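Long-range contacts in 11S globulin seed storage protein (Amaranthus hypochondriacus, PDB 3QAC), which probably serves as a nutrient reservoir that stores protein in the seed, working as an oligomer of two-cupin subunits: residues S66-P71 with I162-A167; M335-Y340 with T448-S453; A417-P422 with L440-P445. All blocks are in the same frame, centred on the assembly; numbering follows the deposited sequence.

Contact 1 (S66-P71 with I162-A167); sequences SFTSAP and ILIDTA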
loop_
_atom_site.group_PDB
_atom_site.type_symbol
_atom_site.label_atom_id
_atom_site.label_comp_id
_atom_site.label_asym_id
_atom_site.label_seq_id
_atom_site.Cartn_x
_atom_site.Cartn_y
_atom_site.Cartn_z
ATOM N N SER A 66 10.187 14.612 -19.986
ATOM C CA SER A 66 9.178 13.581 -19.894
ATOM C C SER A 66 8.793 13.370 -18.438
ATOM O O SER A 66 9.394 13.947 -17.523
ATOM C CB SER A 66 9.706 12.269 -20.462
ATOM O OG SER A 66 10.671 11.702 -19.588
ATOM N N PHE A 67 7.785 12.536 -18.231
ATOM C CA PHE A 67 7.482 12.047 -16.900
ATOM C C PHE A 67 7.039 10.594 -16.993
ATOM O O PHE A 67 6.698 10.115 -18.054
ATOM C CB PHE A 67 6.421 12.910 -16.215
ATOM C CG PHE A 67 5.200 13.191 -17.066
ATOM C CD1 PHE A 67 5.202 14.222 -18.000
ATOM C CD2 PHE A 67 4.043 12.443 -16.910
ATOM C CE1 PHE A 67 4.077 14.499 -18.754
ATOM C CE2 PHE A 67 2.909 12.713 -17.669
ATOM C CZ PHE A 67 2.927 13.744 -18.587
ATOM N N THR A 68 7.064 9.892 -15.868
ATOM C CA THR A 68 6.572 8.532 -15.816
ATOM C C THR A 68 5.761 8.418 -14.552
ATOM O O THR A 68 6.046 9.099 -13.569
ATOM C CB THR A 68 7.723 7.481 -15.860
ATOM O OG1 THR A 68 7.196 6.169 -15.619
ATOM C CG2 THR A 68 8.800 7.796 -14.831
ATOM N N SER A 69 4.732 7.584 -14.593
ATOM C CA SER A 69 3.828 7.405 -13.471
ATOM C C SER A 69 4.518 6.769 -12.277
ATOM O O SER A 69 3.990 6.809 -11.174
ATOM C CB SER A 69 2.653 6.522 -13.890
ATOM O OG SER A 69 3.137 5.260 -14.308
ATOM N N ALA A 70 5.685 6.167 -12.489
ATOM C CA ALA A 70 6.448 5.586 -11.374
ATOM C C ALA A 70 7.580 6.499 -10.877
ATOM O O ALA A 70 8.180 7.220 -11.670
ATOM C CB ALA A 70 7.014 4.240 -11.769
ATOM N N PRO A 71 7.889 6.449 -9.565
ATOM C CA PRO A 71 9.023 7.202 -9.022
ATOM C C PRO A 71 10.304 6.560 -9.526
ATOM O O PRO A 71 10.304 5.369 -9.831
ATOM C CB PRO A 71 8.932 6.964 -7.503
ATOM C CG PRO A 71 7.701 6.170 -7.264
ATOM C CD PRO A 71 7.306 5.546 -8.564
ATOM N N ILE A 162 18.962 4.130 -13.993
ATOM C CA ILE A 162 17.668 4.517 -13.498
ATOM C C ILE A 162 16.855 3.312 -13.068
ATOM O O ILE A 162 16.532 2.445 -13.880
ATOM C CB ILE A 162 16.943 5.297 -14.585
ATOM C CG1 ILE A 162 17.803 6.504 -14.988
ATOM C CG2 ILE A 162 15.549 5.699 -14.132
ATOM C CD1 ILE A 162 17.256 7.325 -16.130
ATOM N N LEU A 163 16.552 3.231 -11.781
ATOM C CA LEU A 163 15.547 2.287 -11.332
ATOM C C LEU A 163 14.174 2.938 -11.420
ATOM O O LEU A 163 13.957 4.053 -10.902
ATOM C CB LEU A 163 15.807 1.822 -9.905
ATOM C CG LEU A 163 14.680 0.896 -9.447
ATOM C CD1 LEU A 163 15.119 -0.547 -9.540
ATOM C CD2 LEU A 163 14.247 1.227 -8.035
ATOM N N ILE A 164 13.254 2.241 -12.083
ATOM C CA ILE A 164 11.876 2.699 -12.216
ATOM C C ILE A 164 10.976 1.768 -11.436
ATOM O O ILE A 164 10.814 0.602 -11.796
ATOM C CB ILE A 164 11.405 2.720 -13.667
ATOM C CG1 ILE A 164 12.448 3.399 -14.562
ATOM C CG2 ILE A 164 10.052 3.411 -13.770
ATOM C CD1 ILE A 164 12.073 3.395 -16.010
ATOM N N ASP A 165 10.385 2.283 -10.363
ATOM C CA ASP A 165 9.718 1.420 -9.408
ATOM C C ASP A 165 8.242 1.305 -9.736
ATOM O O ASP A 165 7.394 1.926 -9.086
ATOM C CB ASP A 165 9.923 1.947 -7.994
ATOM C CG ASP A 165 9.195 1.127 -6.978
ATOM O OD1 ASP A 165 8.933 -0.050 -7.302
ATOM O OD2 ASP A 165 8.880 1.652 -5.875
ATOM N N THR A 166 7.947 0.494 -10.750
ATOM C CA THR A 166 6.615 0.396 -11.311
ATOM C C THR A 166 5.649 -0.138 -10.275
ATOM O O THR A 166 4.470 0.169 -10.321
ATOM C CB THR A 166 6.618 -0.523 -12.533
ATOM O OG1 THR A 166 7.389 -1.683 -12.228
ATOM C CG2 THR A 166 7.277 0.158 -13.700
ATOM N N ALA A 167 6.149 -0.928 -9.336
ATOM C CA ALA A 167 5.303 -1.469 -8.277
ATOM C C ALA A 167 5.062 -0.497 -7.103
ATOM O O ALA A 167 4.408 -0.851 -6.129
ATOM C CB ALA A 167 5.890 -2.771 -7.755
#
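Pro71 and Asp165 share the one hydrogen bond between 66-71 and 162-167. Asp165 N donates a hydrogen bond to Pro71 O at 3.1 Å. The bond is almost straight, 176° at the hydrogen. It is reinforced by close packing around Ala70, whose CB points at the other segment. This methyl lies 3.6 Å from Asp165 O and 3.7 Å from Ile164 CG2. Ile164 CG2 is anti to its own backbone N, and from there it reaches the Ala70 methyl. The proline ring also comes near Asp165 O, with Pro71 CD 3.7 Å from it. Asp165 is the centre of an inverse gamma turn, and a weak bond from Thr166 N to Ile164 O closes it.

The packing thins away from this centre. Thr68 OG1 comes no nearer than 4.4 Å to Ile164 CG2, and its strong partner is Thr179 O. The Asp165 carboxylate turns to Asn168 through OD2. Thr166 directs its CB away, and its carbonyl is bonded by Asn171 and Lys175. Ala167 next to it is exposed to solvent and touches nothing in 66-71.

The segment 66-71 leaves strand 61-68 of one sheet and turns at Ser69 and Ala70 into strand 72-78 of the other. The Pro71-Asp165 bond lies where strand 72-78 begins to pair with strand 158-164. Such a corner between two antiparallel sheets belongs to the beta-barrel of the cupin fold, here the N-terminal one.

Contact 2 (M335-Y340 with T448-S453); sequences MMAPHY and TLFRSS
Met336 CG stands anti to its backbone N (chi1 -177°), and the chain beyond it is extended. It runs side by side with Thr448 and brings Met336 CE to 3.6 Å from Thr448 CG2. The same methyl rests over one face of the His339 ring, toward the rim. Met335 bends instead at chi3 (45°), which puts its CE 3.2 Å from Ser452 OG. That hydroxyl is buried and has no polar partner in the model. Phe450 lies on the same sheet face as Met335. Its ring is met obliquely by Met335 CG and by the Ala337 methyl, with Ala337 CB only 3.3 Å from Phe450 CE1. On the opposite face of the sheet, Leu449 CD2 packs against Met336 CB.

The backbones form a short antiparallel pairing, in which strand 449-450, near the C terminus, adds to strand 335-341 of the C-terminal cupin barrel. Met335 and Phe450 are a hydrogen-bonded pair, joined by Phe450 N to Met335 O at 2.8 Å and by Met335 N to Phe450 O at 2.9 Å. Met336 and Leu449 follow as a non-hydrogen-bonded pair. Ala337 N then bonds Thr448 O at 2.9 Å. Here the strand turns a corner at Pro338.

Ala337 O receives two donors. His339 ND1 reaches it at 2.7 Å, with the oxygen close to the ring plane, and this fixes the rotation of the imidazole. A water donates to Ala337 O at 3.0 Å. The same water makes a weak bond to Thr448 O. Ser223 of a neighbouring subunit packs on Met335 and Phe450.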
loop_
_atom_site.group_PDB
_atom_site.type_symbol
_atom_site.label_atom_id
_atom_site.label_comp_id
_atom_site.label_asym_id
_atom_site.label_seq_id
_atom_site.Cartn_x
_atom_site.Cartn_y
_atom_site.Cartn_z
ATOM N N MET A 335 35.525 -8.562 0.630
ATOM C CA MET A 335 34.187 -9.108 0.509
ATOM C C MET A 335 33.208 -8.411 1.439
ATOM O O MET A 335 33.585 -7.830 2.460
ATOM C CB MET A 335 34.176 -10.621 0.768
ATOM C CG MET A 335 33.808 -11.000 2.188
ATOM S SD MET A 335 33.571 -12.783 2.397
ATOM C CE MET A 335 35.004 -13.398 1.514
ATOM N N MET A 336 31.944 -8.449 1.044
ATOM C CA MET A 336 30.860 -8.079 1.928
ATOM C C MET A 336 30.311 -9.388 2.474
ATOM O O MET A 336 29.912 -10.258 1.709
ATOM C CB MET A 336 29.789 -7.314 1.160
ATOM C CG MET A 336 28.656 -6.836 2.040
ATOM S SD MET A 336 27.674 -5.587 1.208
ATOM C CE MET A 336 26.567 -5.089 2.518
ATOM N N ALA A 337 30.335 -9.541 3.790
ATOM C CA ALA A 337 29.889 -10.775 4.408
ATOM C C ALA A 337 28.517 -11.192 3.909
ATOM O O ALA A 337 27.706 -10.355 3.517
ATOM C CB ALA A 337 29.867 -10.646 5.909
ATOM N N PRO A 338 28.250 -12.499 3.938
ATOM C CA PRO A 338 26.907 -12.945 3.578
ATOM C C PRO A 338 25.910 -12.145 4.403
ATOM O O PRO A 338 26.079 -12.017 5.608
ATOM C CB PRO A 338 26.899 -14.411 4.014
ATOM C CG PRO A 338 28.331 -14.827 3.986
ATOM C CD PRO A 338 29.093 -13.603 4.424
ATOM N N HIS A 339 24.905 -11.590 3.749
ATOM C CA HIS A 339 23.900 -10.809 4.434
ATOM C C HIS A 339 22.605 -10.959 3.676
ATOM O O HIS A 339 22.582 -11.451 2.547
ATOM C CB HIS A 339 24.282 -9.334 4.445
ATOM C CG HIS A 339 24.508 -8.779 3.078
ATOM N ND1 HIS A 339 25.606 -9.116 2.319
ATOM C CD2 HIS A 339 23.767 -7.937 2.319
ATOM C CE1 HIS A 339 25.541 -8.495 1.155
ATOM N NE2 HIS A 339 24.435 -7.772 1.131
ATOM N N TYR A 340 21.523 -10.530 4.307
ATOM C CA TYR A 340 20.255 -10.477 3.631
ATOM C C TYR A 340 19.602 -9.164 3.946
ATOM O O TYR A 340 19.800 -8.607 5.010
ATOM C CB TYR A 340 19.379 -11.632 4.070
ATOM C CG TYR A 340 18.784 -11.495 5.454
ATOM C CD1 TYR A 340 19.507 -11.840 6.583
ATOM C CD2 TYR A 340 17.490 -11.058 5.613
ATOM C CE1 TYR A 340 18.942 -11.743 7.843
ATOM C CE2 TYR A 340 16.915 -10.964 6.846
ATOM C CZ TYR A 340 17.636 -11.305 7.968
ATOM O OH TYR A 340 17.040 -11.194 9.204
ATOM N N THR A 448 30.717 -5.977 8.425
ATOM C CA THR A 448 30.051 -5.989 7.115
ATOM C C THR A 448 30.989 -6.138 5.926
ATOM O O THR A 448 30.733 -6.946 5.035
ATOM C CB THR A 448 29.212 -4.708 6.899
ATOM O OG1 THR A 448 28.148 -4.665 7.853
ATOM C CG2 THR A 448 28.627 -4.675 5.489
ATOM N N LEU A 449 32.041 -5.320 5.896
ATOM C CA LEU A 449 33.064 -5.383 4.855
ATOM C C LEU A 449 34.356 -5.945 5.428
ATOM O O LEU A 449 34.831 -5.482 6.465
ATOM C CB LEU A 449 33.317 -4.000 4.285
ATOM C CG LEU A 449 32.100 -3.382 3.607
ATOM C CD1 LEU A 449 32.447 -2.026 3.046
ATOM C CD2 LEU A 449 31.605 -4.302 2.510
ATOM N N PHE A 450 34.907 -6.950 4.753
ATOM C CA PHE A 450 36.090 -7.663 5.221
ATOM C C PHE A 450 37.186 -7.617 4.184
ATOM O O PHE A 450 36.920 -7.622 2.986
ATOM C CB PHE A 450 35.784 -9.143 5.433
ATOM C CG PHE A 450 34.627 -9.406 6.335
ATOM C CD1 PHE A 450 33.986 -10.631 6.299
ATOM C CD2 PHE A 450 34.181 -8.436 7.222
ATOM C CE1 PHE A 450 32.922 -10.888 7.137
ATOM C CE2 PHE A 450 33.110 -8.674 8.054
ATOM C CZ PHE A 450 32.476 -9.900 8.019
ATOM N N ARG A 451 38.427 -7.608 4.647
ATOM C CA ARG A 451 39.537 -7.823 3.752
ATOM C C ARG A 451 39.725 -9.324 3.614
ATOM O O ARG A 451 39.804 -10.043 4.613
ATOM C CB ARG A 451 40.803 -7.162 4.276
ATOM C CG ARG A 451 41.894 -7.124 3.232
ATOM C CD ARG A 451 41.281 -7.146 1.833
ATOM N NE ARG A 451 42.266 -7.517 0.828
ATOM C CZ ARG A 451 43.119 -6.660 0.272
ATOM N NH1 ARG A 451 43.100 -5.378 0.624
ATOM N NH2 ARG A 451 43.989 -7.087 -0.635
ATOM N N SER A 452 39.765 -9.796 2.372
ATOM C CA SER A 452 39.832 -11.231 2.092
ATOM C C SER A 452 40.965 -11.582 1.126
ATOM O O SER A 452 41.595 -10.697 0.538
ATOM C CB SER A 452 38.492 -11.744 1.543
ATOM O OG SER A 452 37.486 -11.721 2.547
ATOM N N SER A 453 41.221 -12.880 0.979
ATOM C CA SER A 453 42.258 -13.362 0.067
ATOM C C SER A 453 41.643 -14.006 -1.185
ATOM O O SER A 453 40.708 -14.805 -1.089
ATOM C CB SER A 453 43.204 -14.337 0.783
ATOM O OG SER A 453 44.043 -13.657 1.708
HETATM O O HOH W 1 27.425 -7.967 5.367
#

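Contact 3 (A417-P422 with L440-P445); sequences AIRSLP and LKFNRP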
loop_
_atom_site.group_PDB
_atom_site.type_symbol
_atom_site.label_atom_id
_atom_site.label_comp_id
_atom_site.label_asym_id
_atom_site.label_seq_id
_atom_site.Cartn_x
_atom_site.Cartn_y
_atom_site.Cartn_z
ATOM N N ALA A 417 24.122 -11.484 12.508
ATOM C CA ALA A 417 23.132 -12.356 13.113
ATOM C C ALA A 417 23.839 -13.274 14.091
ATOM O O ALA A 417 23.426 -13.402 15.230
ATOM C CB ALA A 417 22.424 -13.154 12.074
ATOM N N ILE A 418 24.918 -13.899 13.640
ATOM C CA ILE A 418 25.633 -14.863 14.468
ATOM C C ILE A 418 26.110 -14.237 15.781
ATOM O O ILE A 418 25.894 -14.783 16.860
ATOM C CB ILE A 418 26.832 -15.458 13.708
ATOM C CG1 ILE A 418 26.345 -16.243 12.483
ATOM C CG2 ILE A 418 27.655 -16.333 14.606
ATOM C CD1 ILE A 418 25.244 -17.251 12.770
ATOM N N ARG A 419 26.762 -13.086 15.682
ATOM C CA ARG A 419 27.294 -12.427 16.866
ATOM C C ARG A 419 26.202 -11.977 17.837
ATOM O O ARG A 419 26.421 -11.922 19.036
ATOM C CB ARG A 419 28.148 -11.242 16.463
ATOM C CG ARG A 419 28.770 -10.558 17.632
ATOM C CD ARG A 419 30.156 -10.090 17.279
ATOM N NE ARG A 419 30.566 -9.003 18.153
ATOM C CZ ARG A 419 31.785 -8.484 18.155
ATOM N NH1 ARG A 419 32.074 -7.480 18.987
ATOM N NH2 ARG A 419 32.711 -8.974 17.324
ATOM N N SER A 420 25.025 -11.659 17.309
ATOM C CA SER A 420 23.882 -11.326 18.148
ATOM C C SER A 420 23.314 -12.542 18.889
ATOM O O SER A 420 22.580 -12.388 19.864
ATOM C CB SER A 420 22.790 -10.652 17.321
ATOM O OG SER A 420 23.229 -9.393 16.842
ATOM N N LEU A 421 23.655 -13.742 18.429
ATOM C CA LEU A 421 23.202 -14.976 19.081
ATOM C C LEU A 421 23.976 -15.291 20.361
ATOM O O LEU A 421 25.200 -15.237 20.371
ATOM C CB LEU A 421 23.340 -16.167 18.134
ATOM C CG LEU A 421 22.471 -16.161 16.890
ATOM C CD1 LEU A 421 22.778 -17.365 16.048
ATOM C CD2 LEU A 421 20.989 -16.127 17.298
ATOM N N PRO A 422 23.258 -15.638 21.442
ATOM C CA PRO A 422 23.929 -16.071 22.667
ATOM C C PRO A 422 24.745 -17.303 22.334
ATOM O O PRO A 422 24.226 -18.194 21.658
ATOM C CB PRO A 422 22.766 -16.441 23.593
ATOM C CG PRO A 422 21.602 -15.706 23.058
ATOM C CD PRO A 422 21.796 -15.704 21.574
ATOM N N LEU A 440 33.307 -18.942 15.836
ATOM C CA LEU A 440 32.280 -18.652 14.851
ATOM C C LEU A 440 31.765 -17.234 15.093
ATOM O O LEU A 440 31.562 -16.470 14.149
ATOM C CB LEU A 440 31.138 -19.661 14.950
ATOM C CG LEU A 440 30.005 -19.478 13.938
ATOM C CD1 LEU A 440 30.574 -19.409 12.533
ATOM C CD2 LEU A 440 28.984 -20.606 14.064
ATOM N N LYS A 441 31.578 -16.878 16.361
ATOM C CA LYS A 441 31.064 -15.561 16.704
ATOM C C LYS A 441 32.080 -14.442 16.521
ATOM O O LYS A 441 31.736 -13.380 16.006
ATOM C CB LYS A 441 30.521 -15.522 18.133
ATOM C CG LYS A 441 29.246 -16.316 18.330
ATOM C CD LYS A 441 28.597 -16.023 19.680
ATOM C CE LYS A 441 28.209 -14.562 19.819
ATOM N NZ LYS A 441 27.442 -14.320 21.075
ATOM N N PHE A 442 33.324 -14.657 16.938
ATOM C CA PHE A 442 34.231 -13.518 17.092
ATOM C C PHE A 442 35.461 -13.493 16.194
ATOM O O PHE A 442 36.156 -12.488 16.130
ATOM C CB PHE A 442 34.628 -13.361 18.556
ATOM C CG PHE A 442 33.460 -13.180 19.474
ATOM C CD1 PHE A 442 32.818 -11.953 19.570
ATOM C CD2 PHE A 442 32.999 -14.236 20.244
ATOM C CE1 PHE A 442 31.738 -11.775 20.422
ATOM C CE2 PHE A 442 31.919 -14.067 21.100
ATOM C CZ PHE A 442 31.286 -12.833 21.191
ATOM N N ASN A 443 35.722 -14.584 15.490
ATOM C CA ASN A 443 36.871 -14.650 14.593
ATOM C C ASN A 443 36.847 -13.592 13.511
ATOM O O ASN A 443 37.848 -13.345 12.847
ATOM C CB ASN A 443 36.979 -16.037 13.976
ATOM C CG ASN A 443 37.461 -17.044 14.966
ATOM O OD1 ASN A 443 37.702 -16.693 16.116
ATOM N ND2 ASN A 443 37.617 -18.294 14.543
ATOM N N ARG A 444 35.693 -12.959 13.347
ATOM C CA ARG A 444 35.503 -11.962 12.306
ATOM C C ARG A 444 35.148 -10.607 12.934
ATOM O O ARG A 444 33.973 -10.299 13.117
ATOM C CB ARG A 444 34.401 -12.430 11.355
ATOM C CG ARG A 444 34.056 -11.432 10.290
ATOM C CD ARG A 444 35.286 -11.043 9.533
ATOM N NE ARG A 444 35.780 -12.162 8.756
ATOM C CZ ARG A 444 36.875 -12.110 8.012
ATOM N NH1 ARG A 444 37.582 -10.986 7.962
ATOM N NH2 ARG A 444 37.262 -13.175 7.323
ATOM N N PRO A 445 36.169 -9.794 13.267
ATOM C CA PRO A 445 35.978 -8.551 14.024
ATOM C C PRO A 445 35.498 -7.393 13.162
ATOM O O PRO A 445 35.002 -6.396 13.690
ATOM C CB PRO A 445 37.385 -8.254 14.531
ATOM C CG PRO A 445 38.255 -8.761 13.424
ATOM C CD PRO A 445 37.592 -10.034 12.969
HETATM O O HOH W 2 32.709 -11.016 15.354
#
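Lys441 sends its amine across to two carbonyls, one in the weakly bonded helix at about 417-420 and one just beyond it. Its NZ bonds Leu421 O at 2.5 Å, a length so short that its exact value is doubtful. A weak bond of 3.3 Å joins Lys441 NZ to Arg419 O. The chain bends at chi3 (61°), which swings CE in beside these two oxygens. Arg419 lies across Phe442, at about a right angle. Phe442 CD1 sits 3.6 Å above the plane of the Arg419 guanidinium, toward its rim. Arg419 NH2 in turn lies at the edge of the Phe442 ring. The two planes are 59° apart, so this is not a flat stack. Ile418 CG2 meets Leu440 CG at 4.0 Å.

The contact joins helix 417-420 to the end of helix 434-442, with helix 423-430 between them in the chain. These helices make up the helical arm that follows the barrel in cupin storage globulins and takes part in trimer contacts.

A water in the guanidinium plane accepts from Arg419 NH2 at 2.8 Å. It donates to Lys441 O at 2.6 Å and to Arg444 O at 2.7 Å, and so ties the arginine to the turn after the helix. Val426 and Tyr430 of helix 423-430 back Leu440. Asp126 of a neighbouring subunit makes a salt bridge with Lys441 NZ, and Gln127 O of that subunit is a further acceptor.

How the contacts relate
From the N terminus, contact 1 comes first and closes a loop within the N-terminal cupin barrel. It is complete before contact 2 opens, so the two are in series, with centres about 32 Å apart. Contact 2 opens at 335-340 in the C-terminal barrel and closes only at 448-453. Contact 3 forms and closes within that span, holding together the helices between. Contacts 2 and 3 touch, with Phe450 CZ 3.2 Å from Arg444 CG, so strand 449-450 meets the loop that follows helix 434-442. Contacts 1 and 2 are also related across the assembly: Phe67 of one subunit stacks on Tyr340 of a neighbouring subunit.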